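Local coordinates for protein beta-d-glucoside glucohydrolase (Hypocrea jecorina, PDB 3ZZ1) that probably hydrolyses terminal, non-reducing beta-D-glucosyl residues, releasing beta-D-glucose, as a secreted family 3 beta-glucosidase of cellulose degradation, at residues Thr242-Ala247 with Asn278-Ser283. Residues are numbered along the deposited sequence; the frame is centred on the assembly and turned at random.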
loop_
_atom_site.group_PDB
_atom_site.type_symbol
_atom_site.label_atom_id
_atom_site.label_comp_id
_atom_site.label_asym_id
_atom_site.label_seq_id
_atom_site.Cartn_x
_atom_site.Cartn_y
_atom_site.Cartn_z
ATOM N N THR A 242 2.206 -15.971 -23.732
ATOM C CA THR A 242 2.879 -16.272 -25.004
ATOM C C THR A 242 4.391 -16.083 -24.937
ATOM O O THR A 242 4.900 -15.330 -24.107
ATOM C CB THR A 242 2.380 -15.378 -26.163
ATOM O OG1 THR A 242 2.650 -14.005 -25.844
ATOM C CG2 THR A 242 0.887 -15.586 -26.441
ATOM N N THR A 243 5.096 -16.751 -25.846
ATOM C CA THR A 243 6.522 -16.529 -26.043
ATOM C C THR A 243 6.766 -15.205 -26.770
ATOM O O THR A 243 7.445 -14.318 -26.250
ATOM C CB THR A 243 7.160 -17.692 -26.830
ATOM O OG1 THR A 243 7.041 -18.897 -26.065
ATOM C CG2 THR A 243 8.644 -17.415 -27.127
ATOM N N VAL A 244 6.180 -15.083 -27.959
ATOM C CA VAL A 244 6.482 -14.003 -28.899
ATOM C C VAL A 244 5.781 -12.670 -28.608
ATOM O O VAL A 244 6.442 -11.632 -28.548
ATOM C CB VAL A 244 6.216 -14.458 -30.361
ATOM C CG1 VAL A 244 6.362 -13.301 -31.334
ATOM C CG2 VAL A 244 7.173 -15.589 -30.737
ATOM N N GLN A 245 4.459 -12.690 -28.440
ATOM C CA GLN A 245 3.695 -11.454 -28.201
ATOM C C GLN A 245 4.131 -10.727 -26.920
ATOM O O GLN A 245 4.273 -9.496 -26.918
ATOM C CB GLN A 245 2.179 -11.707 -28.182
ATOM C CG GLN A 245 1.360 -10.402 -28.144
ATOM C CD GLN A 245 -0.129 -10.610 -27.964
ATOM O OE1 GLN A 245 -0.754 -11.404 -28.670
ATOM N NE2 GLN A 245 -0.715 -9.873 -27.025
ATOM N N SER A 246 4.340 -11.484 -25.839
ATOM C CA SER A 246 4.777 -10.899 -24.568
ATOM C C SER A 246 6.101 -10.153 -24.772
ATOM O O SER A 246 6.211 -8.960 -24.447
ATOM C CB SER A 246 4.881 -11.964 -23.467
ATOM O OG SER A 246 5.939 -12.883 -23.713
ATOM N N ALA A 247 7.081 -10.846 -25.353
ATOM C CA ALA A 247 8.370 -10.246 -25.704
ATOM C C ALA A 247 8.218 -8.944 -26.511
ATOM O O ALA A 247 8.758 -7.902 -26.127
ATOM C CB ALA A 247 9.236 -11.258 -26.464
ATOM N N ASN A 278 13.324 -15.748 -36.017
ATOM C CA ASN A 278 12.999 -14.358 -36.366
ATOM C C ASN A 278 11.595 -13.883 -35.962
ATOM O O ASN A 278 11.034 -12.986 -36.588
ATOM C CB ASN A 278 13.247 -14.108 -37.867
ATOM C CG ASN A 278 14.626 -14.567 -38.320
ATOM O OD1 ASN A 278 14.754 -15.336 -39.278
ATOM N ND2 ASN A 278 15.659 -14.108 -37.631
ATOM N N GLN A 279 11.035 -14.493 -34.918
ATOM C CA GLN A 279 9.735 -14.079 -34.382
ATOM C C GLN A 279 9.867 -12.947 -33.366
ATOM O O GLN A 279 8.972 -12.109 -33.242
ATOM C CB GLN A 279 8.983 -15.270 -33.783
ATOM C CG GLN A 279 8.526 -16.287 -34.819
ATOM C CD GLN A 279 7.886 -15.631 -36.029
ATOM O OE1 GLN A 279 8.497 -15.536 -37.097
ATOM N NE2 GLN A 279 6.662 -15.159 -35.866
ATOM N N VAL A 280 10.988 -12.933 -32.649
ATOM C CA VAL A 280 11.352 -11.817 -31.783
ATOM C C VAL A 280 12.700 -11.271 -32.247
ATOM O O VAL A 280 13.692 -12.008 -32.264
ATOM C CB VAL A 280 11.433 -12.232 -30.287
ATOM C CG1 VAL A 280 11.891 -11.062 -29.422
ATOM C CG2 VAL A 280 10.086 -12.753 -29.799
ATOM N N PRO A 281 12.742 -9.983 -32.634
ATOM C CA PRO A 281 14.005 -9.383 -33.058
ATOM C C PRO A 281 15.019 -9.355 -31.916
ATOM O O PRO A 281 14.638 -9.225 -30.744
ATOM C CB PRO A 281 13.606 -7.958 -33.457
ATOM C CG PRO A 281 12.329 -7.695 -32.724
ATOM C CD PRO A 281 11.630 -9.018 -32.677
ATOM N N THR A 282 16.297 -9.500 -32.258
ATOM C CA THR A 282 17.372 -9.446 -31.273
ATOM C C THR A 282 17.385 -8.107 -30.533
ATOM O O THR A 282 17.709 -8.056 -29.346
ATOM C CB THR A 282 18.740 -9.664 -31.928
ATOM O OG1 THR A 282 18.839 -8.835 -33.090
ATOM C CG2 THR A 282 18.916 -11.112 -32.331
ATOM N N SER A 283 17.024 -7.035 -31.238
ATOM C CA SER A 283 16.953 -5.696 -30.646
ATOM C C SER A 283 16.033 -5.655 -29.424
ATOM O O SER A 283 16.335 -4.981 -28.442
ATOM C CB SER A 283 16.484 -4.675 -31.683
ATOM O OG SER A 283 15.167 -4.972 -32.123
#
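Val244, on the short helix 244-249, and Val280, in the linker that leads into helix 282-298, meet through their methyl groups. From CB, which points at the linker, Val244 forks into two methyls whose nearest neighbours differ. CG1, anti to the backbone N (chi1 173°), reaches the main chain of the linker and rests 3.4 Å from Gln279 O, while staying 4.1 Å from Val280 CG2. The other branch, CG2, lies against the Gln279 side chain at its base, 3.6 Å from Gln279 CB. Val280 answers from the linker: the two valine side chains slide past each other in opposite directions, which brings Val280 CG2 to the helix backbone, 3.9 Å from Val244 CA, and it also meets Ala247 CB at 3.8 Å. Its CG1 approaches the same alanine methyl at 4.0 Å, so both branches of Val280 converge on Ala247, one helical turn beyond Val244. Alongside, Arg284 NH1 hydrogen-bonds Ala247 O. Helix 269-276, which ends in a Schellman motif with Asn278 at C-prime, borders this site, and Ala274 also touches Val244. The contact thus packs helix 244-249 against the loop between helices 269-276 and 282-298 in the N-terminal, TIM-barrel-clan domain, with Pro281 at the N-cap position of helix 282-298. Between the two segments the chemistry is van der Waals contact of small aliphatic groups, and methyl-to-methyl contacts of this kind carry little directional preference.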